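Local coordinates for ferric vibriobactin ABC transporter, periplasmic ferric vibriobactin-binding protein (PDB 3R5T) that binds the iron-loaded siderophore ferric vibriobactin in the periplasm of Vibrio cholerae and probably delivers it to an ABC transporter for uptake, at residues V31-G35 / T54-W59; T36-I40 / L126-G131; I45-T51 / V68-A74; P87-V92 / L107-A111. All coordinates share one frame; numbering follows the deposited sequence. Where two conformers were deposited one is given.

All four contacts lie in the half of the chain built round the parallel sheet of strands 69-73, 44-49, 26-28, 89-93 and 113-116. Contacts 1 and 2 divide helix 31-39 between them, their centres about 13 Å apart, and cross along the chain. Contact 1 also touches contact 3, about 9 Å away between centres, and both reach the bound ferric vibriobactin. Contact 3 joins two strands at one edge of the sheet; contact 4, about 14 Å from it between centres, lies toward the other edge, and both are nested inside the loop closed by contact 2. Pocket wall and lobe interior are thus built from the same helix and sheet.

Contact 1 (V31-G35 / T54-W59); sequences VTVTG and TFFEQW. With VBN ((4S,5R)-N-{3-[(2,3-dihydroxybenzoyl)amino]propyl}-2-(2,3-dihydroxyphenyl)-N-[3-({[(4S,5R)-2-(2,3-dihydroxyphenyl)-5-met hyl-4,5-dihydro-1,3-oxazol-4-yl]carbonyl}amino)propyl]-5-methyl-4,5-dihydro-1,3-oxazole-4-carboxamide), chain B.
The indole of W59 lies flat against the backbone of G35, whose CA stands 3.6 Å from the centroid of the five-membered ring and 26° off its normal, a CH-pi contact. Because G35 has no side chain, nothing separates the ring from the helix there. T34 continues the same face: its CG2 sits over the six-membered ring, 4.1 Å from the centroid. The opposite face of the indole has F56 O above its rim, and at the edge the carbonyl O of V31 comes within 3.5 Å of W59 CZ2. W59 CG lies between its backbone N and carbonyl carbon (chi1 52°), which lays the indole along the helix at T34 and G35. In the two-lobed fold of periplasmic siderophore-binding proteins, V31, T32 and F56 line the vibriobactin pocket, with W59 packed against helix 31-39 behind them. V31 sets both methyls on the same side of the F56 ring, CG1 4.0 Å from F56 CE2 and CG2 over the rim of that face; CG2 also meets the W59 edge at CZ2, 3.9 Å away. The edge of the F56 ring is turned to T32 CA on one side and reaches the ligand through F56 CZ, 4.0 Å from VBN CAT. T32 OG1 lies beside this edge but spends its polar bonds on D98 and R269. A water accepts a bond from W59 NE1 (2.8 Å) and a weak one from G35 N, and also meets T32 O, pinning the pyrrole side of the indole to the helix.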
# COMPACT_ATOMS: atom_id res chain seq x y z
N VAL A 31 -7.21 -5.96 5.20
CA VAL A 31 -7.76 -4.84 4.44
C VAL A 31 -6.74 -4.29 3.42
O VAL A 31 -7.12 -3.89 2.32
CB VAL A 31 -8.30 -3.75 5.42
CG1 VAL A 31 -7.15 -3.11 6.22
CG2 VAL A 31 -9.12 -2.69 4.67
N THR A 32 -5.46 -4.30 3.77
CA THR A 32 -4.44 -3.84 2.81
C THR A 32 -4.47 -4.64 1.52
O THR A 32 -4.36 -4.09 0.44
CB THR A 32 -3.01 -3.89 3.38
OG1 THR A 32 -2.94 -3.05 4.53
CG2 THR A 32 -2.00 -3.39 2.35
N VAL A 33 -4.64 -5.96 1.62
CA VAL A 33 -4.51 -6.80 0.44
C VAL A 33 -5.75 -6.68 -0.44
O VAL A 33 -5.68 -6.91 -1.64
CB VAL A 33 -4.32 -8.24 0.86
CG1 VAL A 33 -4.35 -9.16 -0.35
CG2 VAL A 33 -2.99 -8.36 1.60
N THR A 34 -6.88 -6.30 0.16
CA THR A 34 -8.14 -6.26 -0.59
C THR A 34 -8.10 -5.31 -1.80
O THR A 34 -8.66 -5.61 -2.86
CB THR A 34 -9.28 -5.96 0.37
OG1 THR A 34 -9.32 -7.01 1.33
CG2 THR A 34 -10.62 -5.90 -0.35
N GLY A 35 -7.43 -4.18 -1.64
CA GLY A 35 -7.28 -3.25 -2.75
C GLY A 35 -6.64 -3.88 -3.99
O GLY A 35 -7.06 -3.62 -5.11
N THR A 54 -13.36 0.21 8.88
CA THR A 54 -13.56 0.84 7.59
C THR A 54 -12.80 0.11 6.49
O THR A 54 -11.82 -0.59 6.75
CB THR A 54 -13.10 2.30 7.58
OG1 THR A 54 -11.70 2.38 7.89
CG2 THR A 54 -13.91 3.11 8.62
N PHE A 55 -13.31 0.26 5.27
CA PHE A 55 -12.58 -0.07 4.05
C PHE A 55 -11.77 1.17 3.63
O PHE A 55 -12.19 2.30 3.87
CB PHE A 55 -13.55 -0.40 2.91
CG PHE A 55 -14.15 -1.79 2.97
CD1 PHE A 55 -13.58 -2.81 3.72
CD2 PHE A 55 -15.27 -2.08 2.21
CE1 PHE A 55 -14.14 -4.09 3.71
CE2 PHE A 55 -15.83 -3.35 2.20
CZ PHE A 55 -15.26 -4.35 2.95
N PHE A 56 -10.64 0.98 2.97
CA PHE A 56 -9.88 2.14 2.48
C PHE A 56 -10.69 2.91 1.45
O PHE A 56 -11.28 2.31 0.55
CB PHE A 56 -8.51 1.76 1.91
CG PHE A 56 -7.52 1.28 2.94
CD1 PHE A 56 -7.32 1.99 4.12
CD2 PHE A 56 -6.79 0.12 2.73
CE1 PHE A 56 -6.40 1.54 5.06
CE2 PHE A 56 -5.86 -0.33 3.67
CZ PHE A 56 -5.69 0.37 4.84
N GLU A 57 -10.69 4.23 1.57
CA GLU A 57 -11.60 5.06 0.77
C GLU A 57 -11.33 5.03 -0.73
O GLU A 57 -12.24 5.22 -1.53
CB GLU A 57 -11.57 6.51 1.27
CG GLU A 57 -12.65 7.40 0.68
CD GLU A 57 -14.07 6.97 1.03
OE1 GLU A 57 -14.28 6.14 1.95
OE2 GLU A 57 -15.00 7.48 0.38
N GLN A 58 -10.08 4.78 -1.11
CA GLN A 58 -9.78 4.72 -2.54
C GLN A 58 -10.56 3.63 -3.29
O GLN A 58 -10.74 3.73 -4.51
CB GLN A 58 -8.28 4.56 -2.79
CG GLN A 58 -7.67 3.26 -2.23
CD GLN A 58 -7.10 3.42 -0.85
OE1 GLN A 58 -7.50 4.33 -0.09
NE2 GLN A 58 -6.16 2.53 -0.48
N TRP A 59 -10.97 2.57 -2.58
CA TRP A 59 -11.70 1.45 -3.21
C TRP A 59 -13.02 1.07 -2.54
O TRP A 59 -13.70 0.15 -3.01
CB TRP A 59 -10.81 0.20 -3.43
CG TRP A 59 -10.07 -0.31 -2.24
CD1 TRP A 59 -8.74 -0.16 -1.98
CD2 TRP A 59 -10.61 -1.07 -1.15
NE1 TRP A 59 -8.41 -0.76 -0.80
CE2 TRP A 59 -9.53 -1.33 -0.26
CE3 TRP A 59 -11.88 -1.56 -0.83
CZ2 TRP A 59 -9.70 -2.07 0.91
CZ3 TRP A 59 -12.03 -2.29 0.32
CH2 TRP A 59 -10.96 -2.53 1.18
C VBN B . -0.22 2.28 14.00
N VBN B . -0.37 0.06 12.78
O VBN B . 0.94 2.14 14.24
CA VBN B . -1.07 1.12 13.49
CB VBN B . -1.79 0.31 14.63
CAB VBN B . -6.30 4.14 8.20
OAC VBN B . 2.83 5.96 11.21
OAD VBN B . -5.18 2.90 12.46
OAF VBN B . 1.34 0.57 8.96
OAG VBN B . 3.41 -3.10 11.02
OAH VBN B . -0.63 -1.54 9.89
OAI VBN B . 0.99 2.18 11.05
OAJ VBN B . 1.67 -1.06 11.47
OAK VBN B . -1.77 0.89 10.33
CAL VBN B . 3.54 3.43 7.95
CAM VBN B . 1.71 -4.19 14.15
CAN VBN B . -3.91 -1.95 8.19
CAO VBN B . 2.87 2.16 7.90
CAP VBN B . 2.58 -4.20 13.02
CAQ VBN B . -2.59 -2.26 8.65
CAR VBN B . 3.36 4.31 9.08
CAS VBN B . 0.84 -3.11 14.37
CAT VBN B . -4.51 -0.70 8.50
CAU VBN B . 0.58 5.57 14.33
CAV VBN B . -2.88 5.10 14.28
CAW VBN B . 1.94 5.14 13.75
CAX VBN B . -4.32 5.31 13.78
CAY VBN B . -0.16 4.51 15.15
CAZ VBN B . -2.35 3.66 14.15
NBB VBN B . 1.91 4.32 12.54
NBC VBN B . -4.41 5.11 12.33
NBD VBN B . -3.63 2.68 9.90
OBF VBN B . -5.66 1.85 9.06
CBG VBN B . 2.42 4.85 11.30
CBH VBN B . -4.83 3.82 11.78
CBJ VBN B . 0.05 -0.85 13.81
CBK VBN B . 2.02 1.77 8.97
CBL VBN B . 2.58 -3.12 12.12
CBM VBN B . -1.90 -1.30 9.39
CBN VBN B . 1.85 2.60 10.05
CBO VBN B . 1.75 -2.10 12.34
CBP VBN B . -2.48 -0.09 9.68
CBQ VBN B . 2.55 3.92 10.10
CBR VBN B . 0.83 -2.10 13.49
CBS VBN B . -3.83 0.23 9.19
CBU VBN B . -5.94 3.28 9.39
CBW VBN B . -4.44 1.52 9.64
CBX VBN B . -4.65 3.67 10.28
NBY VBN B . -0.91 3.51 14.38
OG1 VBN B . -0.87 -0.84 14.88
CG2 VBN B . -3.28 0.02 14.47
O HOH W 1 -6.02 -1.90 0.04

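Contact 2 (T36-I40 / L126-G131); sequences TLLAI and LAQQLG. With MOH (methanol), chain D.
T36 drives its CG2 methyl into a hollow on helix 123-134 floored by A127, with L126 and L130 as its rims. The fit is tight: T36 CG2 is 3.5 Å from A127 CA, closer than carbons usually pack, and 3.6 Å from A127 CB. The small alanine is what makes room, letting the two backbones come together here. With its CG2 anti to the backbone N and OG1 beside that N (chi1 -65°), T36 points the methyl into the hollow and turns OG1 along the L126 side, where L126 CD2 packs at 3.8 Å. On the far rim L130 CD1 closes over the same methyl, 4.0 Å from T36 CG2. That leucine tip then meets L37, whose side chain crosses it at about a right angle, with L37 CD2 also 4.0 Å from L130 CD1. One turn on, I40 makes the second bump. Its CG2 leans on A127 CB at 3.8 Å, so the alanine methyl is wedged between T36 and I40. The other branch of I40 reaches further, bringing CD1 to 4.0 Å from G131 N and near L130 CB. No hydrogen bond crosses the contact, which is entirely a matter of shape. Further out, I40 packs on A140, L126 rests on V116, and A39 faces L272 and F273, so that strand 113-116 and helices 137-155 and 272-286 border the contact.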
# COMPACT_ATOMS: atom_id res chain seq x y z
N THR A 36 -5.65 -4.74 -3.77
CA THR A 36 -4.97 -5.38 -4.89
C THR A 36 -5.80 -6.52 -5.48
O THR A 36 -5.80 -6.73 -6.70
CB THR A 36 -3.53 -5.75 -4.50
OG1 THR A 36 -2.81 -4.54 -4.24
CG2 THR A 36 -2.83 -6.51 -5.64
N LEU A 37 -6.53 -7.23 -4.62
CA LEU A 37 -7.49 -8.21 -5.13
C LEU A 37 -8.50 -7.52 -6.05
O LEU A 37 -8.79 -8.00 -7.16
CB LEU A 37 -8.19 -8.96 -3.99
CG LEU A 37 -7.29 -9.94 -3.23
CD1 LEU A 37 -7.92 -10.31 -1.91
CD2 LEU A 37 -7.03 -11.20 -4.04
N LEU A 38 -9.03 -6.38 -5.62
CA LEU A 38 -9.94 -5.62 -6.49
C LEU A 38 -9.27 -5.14 -7.79
O LEU A 38 -9.89 -5.12 -8.86
CB LEU A 38 -10.54 -4.45 -5.71
CG LEU A 38 -11.48 -4.85 -4.56
CD1 LEU A 38 -11.76 -3.69 -3.63
CD2 LEU A 38 -12.78 -5.44 -5.11
N ALA A 39 -8.00 -4.75 -7.67
CA ALA A 39 -7.24 -4.22 -8.80
C ALA A 39 -7.17 -5.22 -9.95
O ALA A 39 -7.25 -4.83 -11.11
CB ALA A 39 -5.83 -3.84 -8.34
N ILE A 40 -7.02 -6.50 -9.63
CA ILE A 40 -6.92 -7.54 -10.66
C ILE A 40 -8.23 -8.25 -10.93
O ILE A 40 -8.25 -9.29 -11.59
CB ILE A 40 -5.81 -8.57 -10.34
CG1 ILE A 40 -6.15 -9.37 -9.08
CG2 ILE A 40 -4.46 -7.86 -10.18
CD1 ILE A 40 -5.20 -10.57 -8.84
N LEU A 126 2.79 -7.60 -5.59
CA LEU A 126 1.75 -8.26 -4.83
C LEU A 126 0.64 -8.74 -5.78
O LEU A 126 0.14 -9.85 -5.63
CB LEU A 126 1.19 -7.28 -3.81
CG LEU A 126 0.07 -7.82 -2.91
CD1 LEU A 126 0.61 -8.93 -2.02
CD2 LEU A 126 -0.58 -6.71 -2.08
N ALA A 127 0.27 -7.92 -6.75
CA ALA A 127 -0.74 -8.34 -7.73
C ALA A 127 -0.31 -9.60 -8.49
O ALA A 127 -1.10 -10.50 -8.75
CB ALA A 127 -1.04 -7.22 -8.70
N GLN A 128 0.96 -9.64 -8.90
CA GLN A 128 1.49 -10.81 -9.58
C GLN A 128 1.42 -12.05 -8.69
O GLN A 128 1.04 -13.14 -9.14
CB GLN A 128 2.92 -10.55 -10.03
CG GLN A 128 3.03 -9.48 -11.08
CD GLN A 128 4.43 -9.39 -11.65
OE1 GLN A 128 5.14 -8.41 -11.43
NE2 GLN A 128 4.84 -10.43 -12.37
N GLN A 129 1.79 -11.88 -7.43
CA GLN A 129 1.78 -12.98 -6.49
C GLN A 129 0.35 -13.52 -6.36
O GLN A 129 0.12 -14.74 -6.39
CB GLN A 129 2.32 -12.50 -5.15
CG GLN A 129 2.35 -13.57 -4.10
CD GLN A 129 3.13 -13.13 -2.90
OE1 GLN A 129 3.05 -11.98 -2.48
NE2 GLN A 129 3.89 -14.06 -2.33
N LEU A 130 -0.60 -12.61 -6.21
CA LEU A 130 -2.01 -12.99 -6.08
C LEU A 130 -2.58 -13.53 -7.38
O LEU A 130 -3.45 -14.41 -7.36
CB LEU A 130 -2.84 -11.81 -5.58
CG LEU A 130 -2.46 -11.37 -4.17
CD1 LEU A 130 -3.19 -10.07 -3.80
CD2 LEU A 130 -2.71 -12.48 -3.15
N GLY A 131 -2.07 -13.04 -8.52
CA GLY A 131 -2.46 -13.58 -9.82
C GLY A 131 -2.14 -15.06 -9.90
O GLY A 131 -2.94 -15.85 -10.39
C MOH D . 5.42 -12.78 0.54
O MOH D . 4.48 -11.97 -0.16

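Contact 3 (I45-T51 / V68-A74); sequences IASAATT and VKKLWPA. With VBN ((4S,5R)-N-{3-[(2,3-dihydroxybenzoyl)amino]propyl}-2-(2,3-dihydroxyphenyl)-N-[3-({[(4S,5R)-2-(2,3-dihydroxyphenyl)-5-met hyl-4,5-dihydro-1,3-oxazol-4-yl]carbonyl}amino)propyl]-5-methyl-4,5-dihydro-1,3-oxazole-4-carboxamide), chain B.
I45 opens the ladder by accepting a bond from K69 N at its carbonyl O (3.1 Å). A46 next brings its CB to 3.7 Å from L71 CD1, while its CA-H leans on K69 O. S47 bonds twice to the same strand: its N gives a bond to K69 O (2.9 Å), and its O receives L71 N (2.8 Å). S47 OG bonds to A48 O and also meets T34 of helix 31-39. At A48 the parallel register slips by one residue, a beta bulge, and the alanine methyl settles over a face of the W72 indole, 3.7 Å from the centroid of its five-membered ring. W72 reaches there because its CG lies between backbone N and carbonyl carbon (chi1 59°). A49 resumes the pairing, its N bonding to W72 O and its O receiving A74 N. T50 and T51 leave the strand toward vibriobactin, T50 CG2 standing 3.6 Å from VBN OBF. The parallel pair belongs to the beta-alpha-beta unit of strand 44-49, helix 60-65 and strand 69-73. Strand 69-73 is the sheet's outermost here, strand 44-49 pairs on its other side with strand 26-28, and I45, A46 and W72 touch helix 79-85.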
# COMPACT_ATOMS: atom_id res chain seq x y z
N ILE A 45 -14.96 -11.87 -2.11
CA ILE A 45 -16.37 -11.79 -1.76
C ILE A 45 -16.62 -11.23 -0.35
O ILE A 45 -17.75 -10.94 0.02
CB ILE A 45 -17.12 -13.13 -2.04
CG1 ILE A 45 -16.40 -14.31 -1.38
CG2 ILE A 45 -17.21 -13.37 -3.54
CD1 ILE A 45 -16.56 -14.39 0.12
N ALA A 46 -15.53 -11.01 0.39
CA ALA A 46 -15.63 -10.51 1.76
C ALA A 46 -14.25 -10.07 2.19
O ALA A 46 -13.25 -10.63 1.74
CB ALA A 46 -16.18 -11.60 2.70
N SER A 47 -14.19 -9.05 3.03
CA SER A 47 -12.91 -8.54 3.51
C SER A 47 -13.03 -8.01 4.92
O SER A 47 -13.98 -7.29 5.25
CB SER A 47 -12.40 -7.42 2.59
OG SER A 47 -11.23 -6.83 3.14
N ALA A 48 -12.04 -8.35 5.75
CA ALA A 48 -11.87 -7.66 7.02
C ALA A 48 -11.54 -6.19 6.78
O ALA A 48 -11.23 -5.76 5.66
CB ALA A 48 -10.79 -8.35 7.87
N ALA A 49 -11.60 -5.40 7.85
CA ALA A 49 -11.48 -3.95 7.75
C ALA A 49 -10.32 -3.40 8.58
O ALA A 49 -9.59 -4.15 9.24
CB ALA A 49 -12.81 -3.28 8.19
N THR A 50 -10.14 -2.09 8.56
CA THR A 50 -9.19 -1.46 9.50
C THR A 50 -9.62 -1.68 10.95
O THR A 50 -10.70 -2.20 11.20
CB THR A 50 -9.11 0.04 9.26
OG1 THR A 50 -10.40 0.61 9.56
CG2 THR A 50 -8.73 0.34 7.81
N THR A 51 -8.78 -1.28 11.92
CA THR A 51 -9.16 -1.41 13.33
C THR A 51 -10.40 -0.57 13.63
O THR A 51 -11.15 -0.86 14.57
CB THR A 51 -8.01 -0.99 14.28
OG1 THR A 51 -7.71 0.40 14.09
CG2 THR A 51 -6.76 -1.80 14.03
N VAL A 68 -18.70 -6.79 -1.89
CA VAL A 68 -17.70 -7.35 -0.99
C VAL A 68 -18.18 -7.11 0.44
O VAL A 68 -18.25 -5.97 0.88
CB VAL A 68 -16.32 -6.68 -1.18
CG1 VAL A 68 -15.31 -7.23 -0.17
CG2 VAL A 68 -15.83 -6.87 -2.61
N LYS A 69 -18.51 -8.18 1.15
CA LYS A 69 -19.03 -8.05 2.51
C LYS A 69 -17.96 -7.56 3.47
O LYS A 69 -16.85 -8.09 3.47
CB LYS A 69 -19.59 -9.40 2.97
CG LYS A 69 -20.27 -9.38 4.32
CD LYS A 69 -21.02 -10.69 4.55
CE LYS A 69 -21.96 -10.98 3.37
NZ LYS A 69 -22.71 -12.28 3.48
N LYS A 70 -18.28 -6.55 4.28
CA LYS A 70 -17.32 -6.08 5.28
C LYS A 70 -17.39 -6.97 6.51
O LYS A 70 -18.45 -7.14 7.12
CB LYS A 70 -17.55 -4.61 5.67
CG LYS A 70 -16.44 -4.07 6.57
CD LYS A 70 -16.32 -2.54 6.49
CE LYS A 70 -17.62 -1.86 6.83
NZ LYS A 70 -17.48 -0.38 6.95
N LEU A 71 -16.25 -7.55 6.86
CA LEU A 71 -16.16 -8.45 8.00
C LEU A 71 -15.66 -7.69 9.23
O LEU A 71 -16.03 -6.54 9.44
CB LEU A 71 -15.23 -9.62 7.66
CG LEU A 71 -15.64 -10.38 6.39
CD1 LEU A 71 -14.57 -11.38 6.01
CD2 LEU A 71 -17.01 -11.06 6.57
N TRP A 72 -14.84 -8.35 10.04
CA TRP A 72 -14.40 -7.81 11.33
C TRP A 72 -13.35 -6.72 11.18
O TRP A 72 -12.65 -6.68 10.17
CB TRP A 72 -13.84 -8.96 12.19
CG TRP A 72 -12.67 -9.65 11.52
CD1 TRP A 72 -11.35 -9.28 11.58
CD2 TRP A 72 -12.72 -10.82 10.68
NE1 TRP A 72 -10.58 -10.14 10.83
CE2 TRP A 72 -11.39 -11.08 10.26
CE3 TRP A 72 -13.75 -11.64 10.22
CZ2 TRP A 72 -11.07 -12.16 9.43
CZ3 TRP A 72 -13.43 -12.71 9.38
CH2 TRP A 72 -12.10 -12.95 9.00
N PRO A 73 -13.22 -5.86 12.19
CA PRO A 73 -12.11 -4.91 12.21
C PRO A 73 -10.86 -5.68 12.57
O PRO A 73 -10.92 -6.63 13.35
CB PRO A 73 -12.46 -3.93 13.34
CG PRO A 73 -13.61 -4.49 14.05
CD PRO A 73 -14.05 -5.77 13.41
N ALA A 74 -9.75 -5.33 11.94
CA ALA A 74 -8.45 -5.92 12.24
C ALA A 74 -8.27 -6.22 13.72
O ALA A 74 -8.53 -5.38 14.58
CB ALA A 74 -7.34 -5.01 11.76
C VBN B . -0.22 2.28 14.00
N VBN B . -0.37 0.06 12.78
O VBN B . 0.94 2.14 14.24
CA VBN B . -1.07 1.12 13.49
CB VBN B . -1.79 0.31 14.63
CAB VBN B . -6.30 4.14 8.20
OAC VBN B . 2.83 5.96 11.21
OAD VBN B . -5.18 2.90 12.46
OAF VBN B . 1.34 0.57 8.96
OAG VBN B . 3.41 -3.10 11.02
OAH VBN B . -0.63 -1.54 9.89
OAI VBN B . 0.99 2.18 11.05
OAJ VBN B . 1.67 -1.06 11.47
OAK VBN B . -1.77 0.89 10.33
CAL VBN B . 3.54 3.43 7.95
CAM VBN B . 1.71 -4.19 14.15
CAN VBN B . -3.91 -1.95 8.19
CAO VBN B . 2.87 2.16 7.90
CAP VBN B . 2.58 -4.20 13.02
CAQ VBN B . -2.59 -2.26 8.65
CAR VBN B . 3.36 4.31 9.08
CAS VBN B . 0.84 -3.11 14.37
CAT VBN B . -4.51 -0.70 8.50
CAU VBN B . 0.58 5.57 14.33
CAV VBN B . -2.88 5.10 14.28
CAW VBN B . 1.94 5.14 13.75
CAX VBN B . -4.32 5.31 13.78
CAY VBN B . -0.16 4.51 15.15
CAZ VBN B . -2.35 3.66 14.15
NBB VBN B . 1.91 4.32 12.54
NBC VBN B . -4.41 5.11 12.33
NBD VBN B . -3.63 2.68 9.90
OBF VBN B . -5.66 1.85 9.06
CBG VBN B . 2.42 4.85 11.30
CBH VBN B . -4.83 3.82 11.78
CBJ VBN B . 0.05 -0.85 13.81
CBK VBN B . 2.02 1.77 8.97
CBL VBN B . 2.58 -3.12 12.12
CBM VBN B . -1.90 -1.30 9.39
CBN VBN B . 1.85 2.60 10.05
CBO VBN B . 1.75 -2.10 12.34
CBP VBN B . -2.48 -0.09 9.68
CBQ VBN B . 2.55 3.92 10.10
CBR VBN B . 0.83 -2.10 13.49
CBS VBN B . -3.83 0.23 9.19
CBU VBN B . -5.94 3.28 9.39
CBW VBN B . -4.44 1.52 9.64
CBX VBN B . -4.65 3.67 10.28
NBY VBN B . -0.91 3.51 14.38
OG1 VBN B . -0.87 -0.84 14.88
CG2 VBN B . -3.28 0.02 14.47

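Contact 4 (P87-V92 / L107-A111); sequences PDLIVV and LQAIA
P87 and A111 meet without any aromatic ring or planar side chain; the flat group involved is the P87 carbonyl, whose O lies 3.3 Å from A111 CB. The pyrrolidine ring of P87 approaches the same methyl with CG, at a looser 4.3 Å. P87 O also accepts a 2.8 Å bond from a water, which gives a weak one to I110 O. The main bump is I90, pointed across by an extended chain (chi2 166°): its CD1 enters the turn after helix 104-108, 3.6 Å from L107 O and 3.9 Å from A111 CB, with I110 CB beside it. L107 O takes bonds from both I110 N and A111 N, which helps to hold the turn that receives I90. Beyond it V92 CG2 touches L107 CD1 at 4.0 Å, the two side chains crossing obliquely. V82 of helix 79-85 packs on P87, I90 and I110, while T113 touches I90, V92 and L107. The arrangement is that of a beta-alpha-beta crossover, strand 89-93 through helix 104-108 to the neighbouring parallel strand 113-116, as in the Rossmann-like lobes of this binding-protein family.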
# COMPACT_ATOMS: atom_id res chain seq x y z
N PRO A 87 -15.67 -19.67 1.87
CA PRO A 87 -14.65 -19.28 0.89
C PRO A 87 -13.89 -20.49 0.38
O PRO A 87 -13.90 -21.55 1.01
CB PRO A 87 -13.73 -18.37 1.71
CG PRO A 87 -13.84 -18.91 3.11
CD PRO A 87 -15.25 -19.37 3.26
N ASP A 88 -13.23 -20.34 -0.76
CA ASP A 88 -12.32 -21.36 -1.25
C ASP A 88 -10.86 -20.88 -1.29
O ASP A 88 -9.97 -21.59 -1.76
CB ASP A 88 -12.76 -21.93 -2.60
CG ASP A 88 -12.92 -20.86 -3.68
OD1 ASP A 88 -12.54 -19.68 -3.46
OD2 ASP A 88 -13.42 -21.23 -4.77
N LEU A 89 -10.63 -19.67 -0.80
CA LEU A 89 -9.27 -19.19 -0.58
C LEU A 89 -9.36 -18.11 0.49
O LEU A 89 -10.19 -17.22 0.38
CB LEU A 89 -8.66 -18.60 -1.86
CG LEU A 89 -7.21 -18.11 -1.71
CD1 LEU A 89 -6.24 -19.28 -1.52
CD2 LEU A 89 -6.79 -17.28 -2.92
N ILE A 90 -8.48 -18.18 1.47
CA ILE A 90 -8.40 -17.16 2.52
C ILE A 90 -7.02 -16.51 2.46
O ILE A 90 -6.01 -17.21 2.44
CB ILE A 90 -8.64 -17.78 3.93
CG1 ILE A 90 -10.04 -18.38 4.01
CG2 ILE A 90 -8.46 -16.73 5.04
CD1 ILE A 90 -10.26 -19.30 5.20
N VAL A 91 -6.99 -15.18 2.41
CA VAL A 91 -5.72 -14.46 2.27
C VAL A 91 -5.35 -13.73 3.54
O VAL A 91 -6.20 -13.08 4.16
CB VAL A 91 -5.75 -13.45 1.10
CG1 VAL A 91 -4.37 -12.87 0.88
CG2 VAL A 91 -6.28 -14.12 -0.17
N VAL A 92 -4.10 -13.91 3.95
CA VAL A 92 -3.57 -13.39 5.22
C VAL A 92 -2.30 -12.59 4.96
O VAL A 92 -1.52 -12.96 4.10
CB VAL A 92 -3.26 -14.56 6.20
CG1 VAL A 92 -2.76 -14.04 7.53
CG2 VAL A 92 -4.48 -15.45 6.42
N LEU A 107 -7.80 -20.96 10.32
CA LEU A 107 -8.36 -20.60 9.02
C LEU A 107 -8.18 -21.72 7.99
O LEU A 107 -9.08 -22.00 7.19
CB LEU A 107 -7.74 -19.30 8.52
CG LEU A 107 -8.06 -18.06 9.36
CD1 LEU A 107 -7.10 -16.93 9.05
CD2 LEU A 107 -9.51 -17.62 9.14
N GLN A 108 -7.02 -22.36 8.01
CA GLN A 108 -6.72 -23.44 7.07
C GLN A 108 -7.67 -24.62 7.27
O GLN A 108 -7.90 -25.40 6.35
CB GLN A 108 -5.25 -23.86 7.19
CG GLN A 108 -4.83 -25.03 6.30
CD GLN A 108 -4.84 -24.71 4.81
OE1 GLN A 108 -4.45 -23.62 4.37
NE2 GLN A 108 -5.27 -25.69 4.01
N ALA A 109 -8.24 -24.75 8.47
CA ALA A 109 -9.23 -25.79 8.73
C ALA A 109 -10.50 -25.54 7.94
O ALA A 109 -11.31 -26.45 7.73
CB ALA A 109 -9.55 -25.86 10.23
N ILE A 110 -10.69 -24.29 7.50
CA ILE A 110 -11.88 -23.88 6.77
C ILE A 110 -11.71 -23.91 5.25
O ILE A 110 -12.59 -24.38 4.54
CB ILE A 110 -12.32 -22.46 7.18
CG1 ILE A 110 -12.38 -22.33 8.70
CG2 ILE A 110 -13.64 -22.10 6.51
CD1 ILE A 110 -12.77 -20.94 9.20
N ALA A 111 -10.59 -23.39 4.78
CA ALA A 111 -10.28 -23.34 3.35
C ALA A 111 -8.79 -23.13 3.15
O ALA A 111 -8.08 -22.70 4.06
CB ALA A 111 -11.07 -22.20 2.67
O HOH W 2 -15.33 -23.02 2.85